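Local coordinates for protein guanine deaminase (Escherichia coli, PDB 6OHB) that catalyses the zinc-dependent hydrolytic deamination of guanine to xanthine and ammonia, a step of purine degradation, at residues I74-H82 and F360-L371; F210-M219 and L251-Y262. All coordinates share one frame; numbering follows the deposited sequence.

Contact 1 of 2, residues I74-H82 and F360-L371. With ZN (zinc ion), chain E.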
loop_
_atom_site.group_PDB
_atom_site.type_symbol
_atom_site.label_atom_id
_atom_site.label_comp_id
_atom_site.label_asym_id
_atom_site.label_seq_id
_atom_site.Cartn_x
_atom_site.Cartn_y
_atom_site.Cartn_z
ATOM N N ILE A 74 -4.054 16.769 -15.442
ATOM C CA ILE A 74 -5.337 16.276 -15.923
ATOM C C ILE A 74 -5.080 15.021 -16.743
ATOM O O ILE A 74 -4.297 15.039 -17.707
ATOM C CB ILE A 74 -6.084 17.339 -16.742
ATOM C CG1 ILE A 74 -6.199 18.632 -15.937
ATOM C CG2 ILE A 74 -7.459 16.834 -17.154
ATOM C CD1 ILE A 74 -6.953 19.742 -16.673
ATOM N N VAL A 75 -5.742 13.937 -16.349
ATOM C CA VAL A 75 -5.557 12.624 -16.961
ATOM C C VAL A 75 -6.923 12.091 -17.361
ATOM O O VAL A 75 -7.957 12.534 -16.837
ATOM C CB VAL A 75 -4.843 11.647 -15.997
ATOM C CG1 VAL A 75 -3.519 12.225 -15.561
ATOM C CG2 VAL A 75 -5.719 11.363 -14.780
ATOM N N PRO A 76 -6.973 11.154 -18.305
ATOM C CA PRO A 76 -8.250 10.500 -18.602
ATOM C C PRO A 76 -8.723 9.699 -17.397
ATOM O O PRO A 76 -7.922 9.246 -16.578
ATOM C CB PRO A 76 -7.922 9.590 -19.791
ATOM C CG PRO A 76 -6.643 10.123 -20.351
ATOM C CD PRO A 76 -5.894 10.686 -19.191
ATOM N N GLY A 77 -10.041 9.542 -17.291
ATOM C CA GLY A 77 -10.604 8.810 -16.168
ATOM C C GLY A 77 -10.059 7.394 -16.097
ATOM O O GLY A 77 -9.814 6.747 -17.119
ATOM N N PHE A 78 -9.825 6.925 -14.874
ATOM C CA PHE A 78 -9.303 5.578 -14.690
ATOM C C PHE A 78 -10.361 4.521 -14.991
ATOM O O PHE A 78 -11.566 4.726 -14.783
ATOM C CB PHE A 78 -8.763 5.401 -13.269
ATOM C CG PHE A 78 -7.666 6.365 -12.923
ATOM C CD1 PHE A 78 -6.611 6.574 -13.798
ATOM C CD2 PHE A 78 -7.698 7.077 -11.736
ATOM C CE1 PHE A 78 -5.603 7.467 -13.494
ATOM C CE2 PHE A 78 -6.691 7.975 -11.424
ATOM C CZ PHE A 78 -5.641 8.168 -12.307
ATOM N N VAL A 79 -9.877 3.361 -15.438
ATOM C CA VAL A 79 -10.703 2.245 -15.884
ATOM C C VAL A 79 -10.408 1.057 -14.973
ATOM O O VAL A 79 -9.301 0.499 -15.001
ATOM C CB VAL A 79 -10.435 1.889 -17.351
ATOM C CG1 VAL A 79 -11.311 0.721 -17.777
ATOM C CG2 VAL A 79 -10.669 3.112 -18.247
ATOM N N ASP A 80 -11.407 0.657 -14.185
ATOM C CA ASP A 80 -11.300 -0.430 -13.216
ATOM C C ASP A 80 -11.981 -1.665 -13.802
ATOM O O ASP A 80 -13.212 -1.718 -13.881
ATOM C CB ASP A 80 -11.957 -0.015 -11.900
ATOM C CG ASP A 80 -11.577 -0.914 -10.736
ATOM O OD1 ASP A 80 -11.248 -2.103 -10.960
ATOM O OD2 ASP A 80 -11.620 -0.422 -9.588
ATOM N N THR A 81 -11.192 -2.677 -14.165
ATOM C CA THR A 81 -11.722 -3.779 -14.963
ATOM C C THR A 81 -12.252 -4.964 -14.153
ATOM O O THR A 81 -12.706 -5.938 -14.763
ATOM C CB THR A 81 -10.661 -4.283 -15.949
ATOM O OG1 THR A 81 -9.514 -4.764 -15.235
ATOM C CG2 THR A 81 -10.246 -3.169 -16.911
ATOM N N HIS A 82 -12.242 -4.909 -12.819
ATOM C CA HIS A 82 -12.892 -5.952 -12.016
ATOM C C HIS A 82 -13.101 -5.418 -10.605
ATOM O O HIS A 82 -12.129 -5.185 -9.880
ATOM C CB HIS A 82 -12.074 -7.245 -11.995
ATOM C CG HIS A 82 -12.685 -8.335 -11.166
ATOM N ND1 HIS A 82 -13.815 -9.023 -11.551
ATOM C CD2 HIS A 82 -12.325 -8.849 -9.965
ATOM C CE1 HIS A 82 -14.122 -9.918 -10.629
ATOM N NE2 HIS A 82 -13.232 -9.833 -9.656
ATOM N N PHE A 360 0.662 3.934 -16.212
ATOM C CA PHE A 360 -0.309 4.935 -16.642
ATOM C C PHE A 360 -1.140 4.419 -17.813
ATOM O O PHE A 360 -2.358 4.627 -17.864
ATOM C CB PHE A 360 0.416 6.233 -17.005
ATOM C CG PHE A 360 -0.490 7.322 -17.510
ATOM C CD1 PHE A 360 -1.214 8.104 -16.626
ATOM C CD2 PHE A 360 -0.599 7.579 -18.869
ATOM C CE1 PHE A 360 -2.047 9.116 -17.087
ATOM C CE2 PHE A 360 -1.430 8.587 -19.338
ATOM C CZ PHE A 360 -2.155 9.356 -18.443
ATOM N N TYR A 361 -0.502 3.714 -18.748
ATOM C CA TYR A 361 -1.219 3.170 -19.894
ATOM C C TYR A 361 -2.268 2.157 -19.459
ATOM O O TYR A 361 -3.432 2.231 -19.875
ATOM C CB TYR A 361 -0.220 2.535 -20.859
ATOM C CG TYR A 361 -0.842 1.869 -22.056
ATOM C CD1 TYR A 361 -1.303 2.620 -23.135
ATOM C CD2 TYR A 361 -0.954 0.486 -22.120
ATOM C CE1 TYR A 361 -1.867 2.010 -24.239
ATOM C CE2 TYR A 361 -1.516 -0.133 -23.217
ATOM C CZ TYR A 361 -1.972 0.633 -24.276
ATOM O OH TYR A 361 -2.531 0.016 -25.372
ATOM N N LEU A 362 -1.880 1.209 -18.604
ATOM C CA LEU A 362 -2.833 0.203 -18.147
ATOM C C LEU A 362 -3.965 0.834 -17.350
ATOM O O LEU A 362 -5.087 0.316 -17.355
ATOM C CB LEU A 362 -2.118 -0.857 -17.311
ATOM C CG LEU A 362 -1.159 -1.773 -18.073
ATOM C CD1 LEU A 362 -0.385 -2.662 -17.109
ATOM C CD2 LEU A 362 -1.916 -2.609 -19.084
ATOM N N ALA A 363 -3.697 1.958 -16.674
ATOM C CA ALA A 363 -4.745 2.607 -15.892
ATOM C C ALA A 363 -5.764 3.325 -16.771
ATOM O O ALA A 363 -6.917 3.494 -16.360
ATOM C CB ALA A 363 -4.128 3.586 -14.894
ATOM N N THR A 364 -5.381 3.738 -17.981
ATOM C CA THR A 364 -6.296 4.529 -18.800
ATOM C C THR A 364 -6.632 3.829 -20.111
ATOM O O THR A 364 -7.573 3.031 -20.165
ATOM C CB THR A 364 -5.711 5.913 -19.091
ATOM O OG1 THR A 364 -4.451 5.774 -19.762
ATOM C CG2 THR A 364 -5.508 6.689 -17.800
ATOM N N LEU A 365 -5.867 4.113 -21.171
ATOM C CA LEU A 365 -6.242 3.628 -22.499
ATOM C C LEU A 365 -6.096 2.116 -22.608
ATOM O O LEU A 365 -6.913 1.459 -23.259
ATOM C CB LEU A 365 -5.403 4.320 -23.573
ATOM C CG LEU A 365 -5.770 4.019 -25.030
ATOM C CD1 LEU A 365 -7.213 4.406 -25.335
ATOM C CD2 LEU A 365 -4.807 4.717 -25.976
ATOM N N GLY A 366 -5.067 1.545 -21.981
ATOM C CA GLY A 366 -4.933 0.095 -21.975
ATOM C C GLY A 366 -6.103 -0.598 -21.299
ATOM O O GLY A 366 -6.571 -1.647 -21.756
ATOM N N GLY A 367 -6.594 -0.025 -20.200
ATOM C CA GLY A 367 -7.758 -0.605 -19.550
ATOM C C GLY A 367 -8.994 -0.535 -20.426
ATOM O O GLY A 367 -9.705 -1.529 -20.598
ATOM N N ALA A 368 -9.242 0.636 -21.025
ATOM C CA ALA A 368 -10.356 0.775 -21.963
ATOM C C ALA A 368 -10.240 -0.233 -23.097
ATOM O O ALA A 368 -11.242 -0.819 -23.524
ATOM C CB ALA A 368 -10.415 2.202 -22.514
ATOM N N LYS A 369 -9.019 -0.448 -23.593
ATOM C CA LYS A 369 -8.789 -1.419 -24.657
ATOM C C LYS A 369 -9.138 -2.834 -24.211
ATOM O O LYS A 369 -9.744 -3.598 -24.973
ATOM C CB LYS A 369 -7.332 -1.347 -25.110
ATOM C CG LYS A 369 -6.911 -2.467 -26.034
ATOM C CD LYS A 369 -7.305 -2.178 -27.455
ATOM C CE LYS A 369 -6.538 -3.079 -28.408
ATOM N NZ LYS A 369 -5.112 -3.219 -27.982
ATOM N N SER A 370 -8.756 -3.208 -22.983
ATOM C CA SER A 370 -9.113 -4.535 -22.488
ATOM C C SER A 370 -10.623 -4.701 -22.387
ATOM O O SER A 370 -11.140 -5.810 -22.563
ATOM C CB SER A 370 -8.454 -4.803 -21.130
ATOM O OG SER A 370 -9.242 -4.295 -20.064
ATOM N N LEU A 371 -11.347 -3.614 -22.129
ATOM C CA LEU A 371 -12.803 -3.649 -22.101
ATOM C C LEU A 371 -13.427 -3.403 -23.471
ATOM O O LEU A 371 -14.656 -3.392 -23.580
ATOM C CB LEU A 371 -13.334 -2.625 -21.093
ATOM C CG LEU A 371 -12.896 -2.884 -19.646
ATOM C CD1 LEU A 371 -13.623 -1.962 -18.676
ATOM C CD2 LEU A 371 -13.103 -4.350 -19.267
HETATM ZN ZN ZN E . -13.483 -10.745 -7.884
HETATM O O HOH W 1 -7.234 -0.828 -16.257
HETATM O O HOH W 2 -8.928 -6.165 -18.020
#
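Val-79 points from its strand into helix 365-370 and parts its two methyls over the helix backbone. CG1, held anti to the backbone N (chi1 180°), lies 3.7 Å from Leu-371 CD1 and meets the carbonyl carbon of Gly-367, while CG2 rests against the Thr-364 carbonyl oxygen. A beta-branched residue suits this place because it fills both sides at once, and Gly-367 suits it because a beta carbon there would press on Val-79 CB; the axes of strand 78-82 and helix 365-370 come within 7.4 Å, at 41°. Val-79 N donates to Ala-363 O (3.1 Å), nearly in line with the carbonyl, at the break between helices 356-363 and 365-370. Strand 73-84 runs from pairing with strands 14-18 and 388-391 into the TIM-type barrel of the amidohydrolases, with these helices beside it. At its far end His-82 NE2 binds the zinc ion at 2.0 Å, together with His-84, His-237 and Asp-327. One residue earlier, Thr-81 turns its methyl CG2 toward Leu-371 CG (3.8 Å), and a water donates to Ser-370 OG and meets Thr-81 OG1 weakly. With an alanine instead of Leu-371, a gap would probably open beside Val-79 CG1 and the Thr-81 methyl be left without its apolar neighbour. At the other end the Phe-360 ring turns its edge to Val-75, CE1 lying 3.8 Å from CG1, and Phe-78 CD1 lies 4.0 Å from Ala-363 CB.

Contact 2 of 2, residues F210-M219 and L251-Y262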
loop_
_atom_site.group_PDB
_atom_site.type_symbol
_atom_site.label_atom_id
_atom_site.label_comp_id
_atom_site.label_asym_id
_atom_site.label_seq_id
_atom_site.Cartn_x
_atom_site.Cartn_y
_atom_site.Cartn_z
ATOM N N PHE A 210 -18.099 -17.956 -11.122
ATOM C CA PHE A 210 -17.082 -18.799 -11.738
ATOM C C PHE A 210 -17.699 -20.172 -11.984
ATOM O O PHE A 210 -18.856 -20.428 -11.634
ATOM C CB PHE A 210 -15.805 -18.888 -10.887
ATOM C CG PHE A 210 -16.044 -19.206 -9.428
ATOM C CD1 PHE A 210 -15.475 -18.425 -8.437
ATOM C CD2 PHE A 210 -16.821 -20.282 -9.050
ATOM C CE1 PHE A 210 -15.682 -18.711 -7.101
ATOM C CE2 PHE A 210 -17.030 -20.574 -7.716
ATOM C CZ PHE A 210 -16.463 -19.787 -6.742
ATOM N N ALA A 211 -16.915 -21.053 -12.600
ATOM C CA ALA A 211 -17.429 -22.372 -12.962
ATOM C C ALA A 211 -17.852 -23.218 -11.761
ATOM O O ALA A 211 -18.882 -23.907 -11.869
ATOM C CB ALA A 211 -16.389 -23.112 -13.815
ATOM N N PRO A 212 -17.139 -23.229 -10.624
ATOM C CA PRO A 212 -17.611 -24.041 -9.487
ATOM C C PRO A 212 -19.054 -23.791 -9.081
ATOM O O PRO A 212 -19.755 -24.747 -8.732
ATOM C CB PRO A 212 -16.640 -23.650 -8.367
ATOM C CG PRO A 212 -15.370 -23.376 -9.074
ATOM C CD PRO A 212 -15.745 -22.785 -10.419
ATOM N N THR A 213 -19.532 -22.550 -9.134
ATOM C CA THR A 213 -20.866 -22.239 -8.643
ATOM C C THR A 213 -21.903 -22.187 -9.757
ATOM O O THR A 213 -23.006 -21.677 -9.544
ATOM C CB THR A 213 -20.866 -20.917 -7.871
ATOM O OG1 THR A 213 -20.138 -19.920 -8.603
ATOM C CG2 THR A 213 -20.253 -21.093 -6.486
ATOM N N SER A 214 -21.595 -22.733 -10.928
ATOM C CA SER A 214 -22.571 -22.789 -12.007
ATOM C C SER A 214 -22.665 -24.207 -12.544
ATOM O O SER A 214 -21.655 -24.793 -12.949
ATOM C CB SER A 214 -22.191 -21.813 -13.128
ATOM O OG SER A 214 -22.394 -20.471 -12.711
ATOM N N SER A 215 -23.884 -24.735 -12.573
ATOM C CA SER A 215 -24.150 -26.044 -13.142
ATOM C C SER A 215 -23.929 -26.013 -14.655
ATOM O O SER A 215 -23.868 -24.941 -15.262
ATOM C CB SER A 215 -25.583 -26.462 -12.827
ATOM O OG SER A 215 -26.503 -25.614 -13.490
ATOM N N PRO A 216 -23.793 -27.181 -15.289
ATOM C CA PRO A 216 -23.777 -27.196 -16.763
ATOM C C PRO A 216 -25.008 -26.550 -17.383
ATOM O O PRO A 216 -24.898 -25.912 -18.440
ATOM C CB PRO A 216 -23.683 -28.692 -17.095
ATOM C CG PRO A 216 -22.979 -29.285 -15.905
ATOM C CD PRO A 216 -23.454 -28.494 -14.713
ATOM N N GLU A 217 -26.173 -26.672 -16.739
ATOM C CA GLU A 217 -27.379 -26.019 -17.242
ATOM C C GLU A 217 -27.232 -24.503 -17.234
ATOM O O GLU A 217 -27.580 -23.827 -18.212
ATOM C CB GLU A 217 -28.588 -26.441 -16.403
ATOM C CG GLU A 217 -29.149 -27.801 -16.770
ATOM C CD GLU A 217 -28.181 -28.929 -16.468
ATOM O OE1 GLU A 217 -27.882 -29.159 -15.274
ATOM O OE2 GLU A 217 -27.703 -29.570 -17.428
ATOM N N GLN A 218 -26.707 -23.949 -16.140
ATOM C CA GLN A 218 -26.524 -22.504 -16.069
ATOM C C GLN A 218 -25.453 -22.025 -17.043
ATOM O O GLN A 218 -25.584 -20.944 -17.630
ATOM C CB GLN A 218 -26.179 -22.089 -14.643
ATOM C CG GLN A 218 -26.210 -20.590 -14.434
ATOM C CD GLN A 218 -26.125 -20.211 -12.976
ATOM O OE1 GLN A 218 -25.066 -20.327 -12.357
ATOM N NE2 GLN A 218 -27.239 -19.747 -12.417
ATOM N N MET A 219 -24.379 -22.800 -17.216
ATOM C CA MET A 219 -23.375 -22.439 -18.212
ATOM C C MET A 219 -23.988 -22.409 -19.607
ATOM O O MET A 219 -23.673 -21.522 -20.415
ATOM C CB MET A 219 -22.195 -23.411 -18.153
ATOM C CG MET A 219 -21.357 -23.325 -16.872
ATOM S SD MET A 219 -20.392 -21.802 -16.649
ATOM C CE MET A 219 -19.312 -21.844 -18.078
ATOM N N LEU A 251 -15.193 -30.614 -11.032
ATOM C CA LEU A 251 -16.589 -30.466 -11.384
ATOM C C LEU A 251 -16.838 -30.590 -12.880
ATOM O O LEU A 251 -17.965 -30.915 -13.286
ATOM C CB LEU A 251 -17.116 -29.138 -10.845
ATOM C CG LEU A 251 -17.365 -29.207 -9.332
ATOM C CD1 LEU A 251 -17.454 -27.809 -8.766
ATOM C CD2 LEU A 251 -18.628 -29.987 -9.011
ATOM N N TYR A 252 -15.807 -30.413 -13.701
ATOM C CA TYR A 252 -15.898 -30.574 -15.148
ATOM C C TYR A 252 -14.750 -31.460 -15.622
ATOM O O TYR A 252 -13.791 -30.980 -16.243
ATOM C CB TYR A 252 -15.871 -29.204 -15.821
ATOM C CG TYR A 252 -17.122 -28.392 -15.559
ATOM C CD1 TYR A 252 -18.273 -28.602 -16.303
ATOM C CD2 TYR A 252 -17.151 -27.415 -14.566
ATOM C CE1 TYR A 252 -19.417 -27.867 -16.075
ATOM C CE2 TYR A 252 -18.297 -26.671 -14.330
ATOM C CZ TYR A 252 -19.426 -26.903 -15.088
ATOM O OH TYR A 252 -20.566 -26.167 -14.858
ATOM N N PRO A 253 -14.807 -32.765 -15.335
ATOM C CA PRO A 253 -13.668 -33.638 -15.671
ATOM C C PRO A 253 -13.478 -33.847 -17.166
ATOM O O PRO A 253 -12.383 -34.251 -17.579
ATOM C CB PRO A 253 -14.011 -34.954 -14.960
ATOM C CG PRO A 253 -15.501 -34.948 -14.865
ATOM C CD PRO A 253 -15.910 -33.510 -14.697
ATOM N N ASP A 254 -14.492 -33.586 -17.990
ATOM C CA ASP A 254 -14.400 -33.836 -19.422
ATOM C C ASP A 254 -13.904 -32.637 -20.220
ATOM O O ASP A 254 -13.819 -32.726 -21.448
ATOM C CB ASP A 254 -15.758 -34.283 -19.969
ATOM C CG ASP A 254 -16.168 -35.649 -19.455
ATOM O OD1 ASP A 254 -15.278 -36.512 -19.290
ATOM O OD2 ASP A 254 -17.378 -35.862 -19.225
ATOM N N HIS A 255 -13.568 -31.530 -19.565
ATOM C CA HIS A 255 -12.998 -30.373 -20.239
ATOM C C HIS A 255 -11.492 -30.326 -19.986
ATOM O O HIS A 255 -10.998 -30.858 -18.988
ATOM C CB HIS A 255 -13.659 -29.080 -19.755
ATOM C CG HIS A 255 -15.108 -28.965 -20.124
ATOM N ND1 HIS A 255 -16.118 -29.493 -19.348
ATOM C CD2 HIS A 255 -15.718 -28.370 -21.179
ATOM C CE1 HIS A 255 -17.286 -29.236 -19.910
ATOM N NE2 HIS A 255 -17.071 -28.555 -21.022
ATOM N N ASP A 256 -10.767 -29.686 -20.899
ATOM C CA ASP A 256 -9.303 -29.635 -20.831
ATOM C C ASP A 256 -8.809 -28.477 -19.963
ATOM O O ASP A 256 -7.998 -27.653 -20.389
ATOM C CB ASP A 256 -8.717 -29.554 -22.239
ATOM C CG ASP A 256 -7.206 -29.783 -22.262
ATOM O OD1 ASP A 256 -6.668 -30.337 -21.277
ATOM O OD2 ASP A 256 -6.557 -29.403 -23.262
ATOM N N GLY A 257 -9.288 -28.413 -18.728
ATOM C CA GLY A 257 -8.873 -27.396 -17.783
ATOM C C GLY A 257 -9.937 -26.334 -17.558
ATOM O O GLY A 257 -11.076 -26.425 -18.023
ATOM N N TYR A 258 -9.524 -25.289 -16.837
ATOM C CA TYR A 258 -10.453 -24.261 -16.376
ATOM C C TYR A 258 -10.959 -23.401 -17.534
ATOM O O TYR A 258 -12.173 -23.266 -17.743
ATOM C CB TYR A 258 -9.757 -23.406 -15.313
ATOM C CG TYR A 258 -10.658 -22.643 -14.361
ATOM C CD1 TYR A 258 -11.982 -22.367 -14.678
ATOM C CD2 TYR A 258 -10.162 -22.172 -13.150
ATOM C CE1 TYR A 258 -12.792 -21.651 -13.807
ATOM C CE2 TYR A 258 -10.959 -21.460 -12.276
ATOM C CZ TYR A 258 -12.272 -21.201 -12.607
ATOM O OH TYR A 258 -13.061 -20.494 -11.728
ATOM N N LEU A 259 -10.043 -22.787 -18.288
ATOM C CA LEU A 259 -10.461 -21.894 -19.365
ATOM C C LEU A 259 -11.273 -22.628 -20.425
ATOM O O LEU A 259 -12.150 -22.028 -21.063
ATOM C CB LEU A 259 -9.237 -21.227 -20.000
ATOM C CG LEU A 259 -9.475 -20.369 -21.252
ATOM C CD1 LEU A 259 -10.439 -19.222 -20.976
ATOM C CD2 LEU A 259 -8.166 -19.850 -21.823
ATOM N N ASP A 260 -11.013 -23.921 -20.620
ATOM C CA ASP A 260 -11.736 -24.653 -21.651
ATOM C C ASP A 260 -13.202 -24.857 -21.300
ATOM O O ASP A 260 -14.022 -25.020 -22.208
ATOM C CB ASP A 260 -11.073 -26.001 -21.921
ATOM C CG ASP A 260 -11.667 -26.703 -23.130
ATOM O OD1 ASP A 260 -11.316 -26.325 -24.270
ATOM O OD2 ASP A 260 -12.488 -27.629 -22.939
ATOM N N VAL A 261 -13.558 -24.825 -20.016
ATOM C CA VAL A 261 -14.973 -24.866 -19.651
ATOM C C VAL A 261 -15.692 -23.647 -20.214
ATOM O O VAL A 261 -16.771 -23.762 -20.807
ATOM C CB VAL A 261 -15.139 -24.961 -18.125
ATOM C CG1 VAL A 261 -16.613 -25.114 -17.769
ATOM C CG2 VAL A 261 -14.315 -26.112 -17.573
ATOM N N TYR A 262 -15.099 -22.461 -20.041
ATOM C CA TYR A 262 -15.701 -21.249 -20.584
ATOM C C TYR A 262 -15.668 -21.257 -22.104
ATOM O O TYR A 262 -16.632 -20.836 -22.755
ATOM C CB TYR A 262 -14.968 -20.014 -20.061
ATOM C CG TYR A 262 -15.032 -19.823 -18.569
ATOM C CD1 TYR A 262 -16.247 -19.847 -17.893
ATOM C CD2 TYR A 262 -13.874 -19.615 -17.835
ATOM C CE1 TYR A 262 -16.301 -19.672 -16.520
ATOM C CE2 TYR A 262 -13.916 -19.438 -16.465
ATOM C CZ TYR A 262 -15.129 -19.467 -15.813
ATOM O OH TYR A 262 -15.161 -19.289 -14.449
#
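Tyr-252 reaches Ser-214 because its CG lies anti to its own carbonyl carbon (chi1 -69°), whereas Tyr-262, with a similar chi1 of -63°, is carried by helix 258-264 toward the backbone of Ala-211. Tyr-252 OH donates to Ser-214 O at 2.6 Å, tilted 25° from the carbonyl plane. Val-261 CG1 sits over the centre of one face of this ring, Ala-211 O lies at its edge, and Pro-216 CG lies 3.8 Å from Tyr-252 CE1. The small Ala-211 methyl fits among the tyrosines, CB lying 3.9 Å from Tyr-258 CE1. Met-219, bent at chi2 and chi3, brings its flexible end to Tyr-262, CE 3.7 Å from CD1. The loop 210-215 follows barrel strand 203-208, at the end where amidohydrolases keep their active sites, and Phe-210 probably belongs to the substrate site. Ser-215 N-caps helix 216-228: its OG accepts from Gln-218 N at 3.1 Å and also bonds Asp-171. Ala-211 N donates weakly to Tyr-262 OH, which also bonds His-237 O, and Tyr-258 OH bonds Glu-244. Tyrosine suits these positions because each ring packs against apolar atoms while its hydroxyl reaches a polar partner, and the Tyr-262 hydroxyl links the Phe-210 loop, weakly, to the zinc ligand His-237.

How the contacts relate
Contact 1 joins distant parts of the chain, with 277 residues between its segments, and contact 2 is nested inside that loop, its own segments separated by 31. Their centres lie about 30 Å apart and their nearest atoms about 9 Å, so they do not touch. Both involve the amidohydrolase barrel: contact 1 packs strand 73-84, which enters it, on helices 356-363 and 365-370 near the centre of the chain, whereas contact 2 lies further out, joining the loop after strand 203-208 and the start of helix 216-228 to the end of helix 242-251 and helix 258-264. The zinc site links them, since His-82 binds the metal from contact 1 and the ligand His-237 neighbours Phe-210, probably of the substrate site, in contact 2.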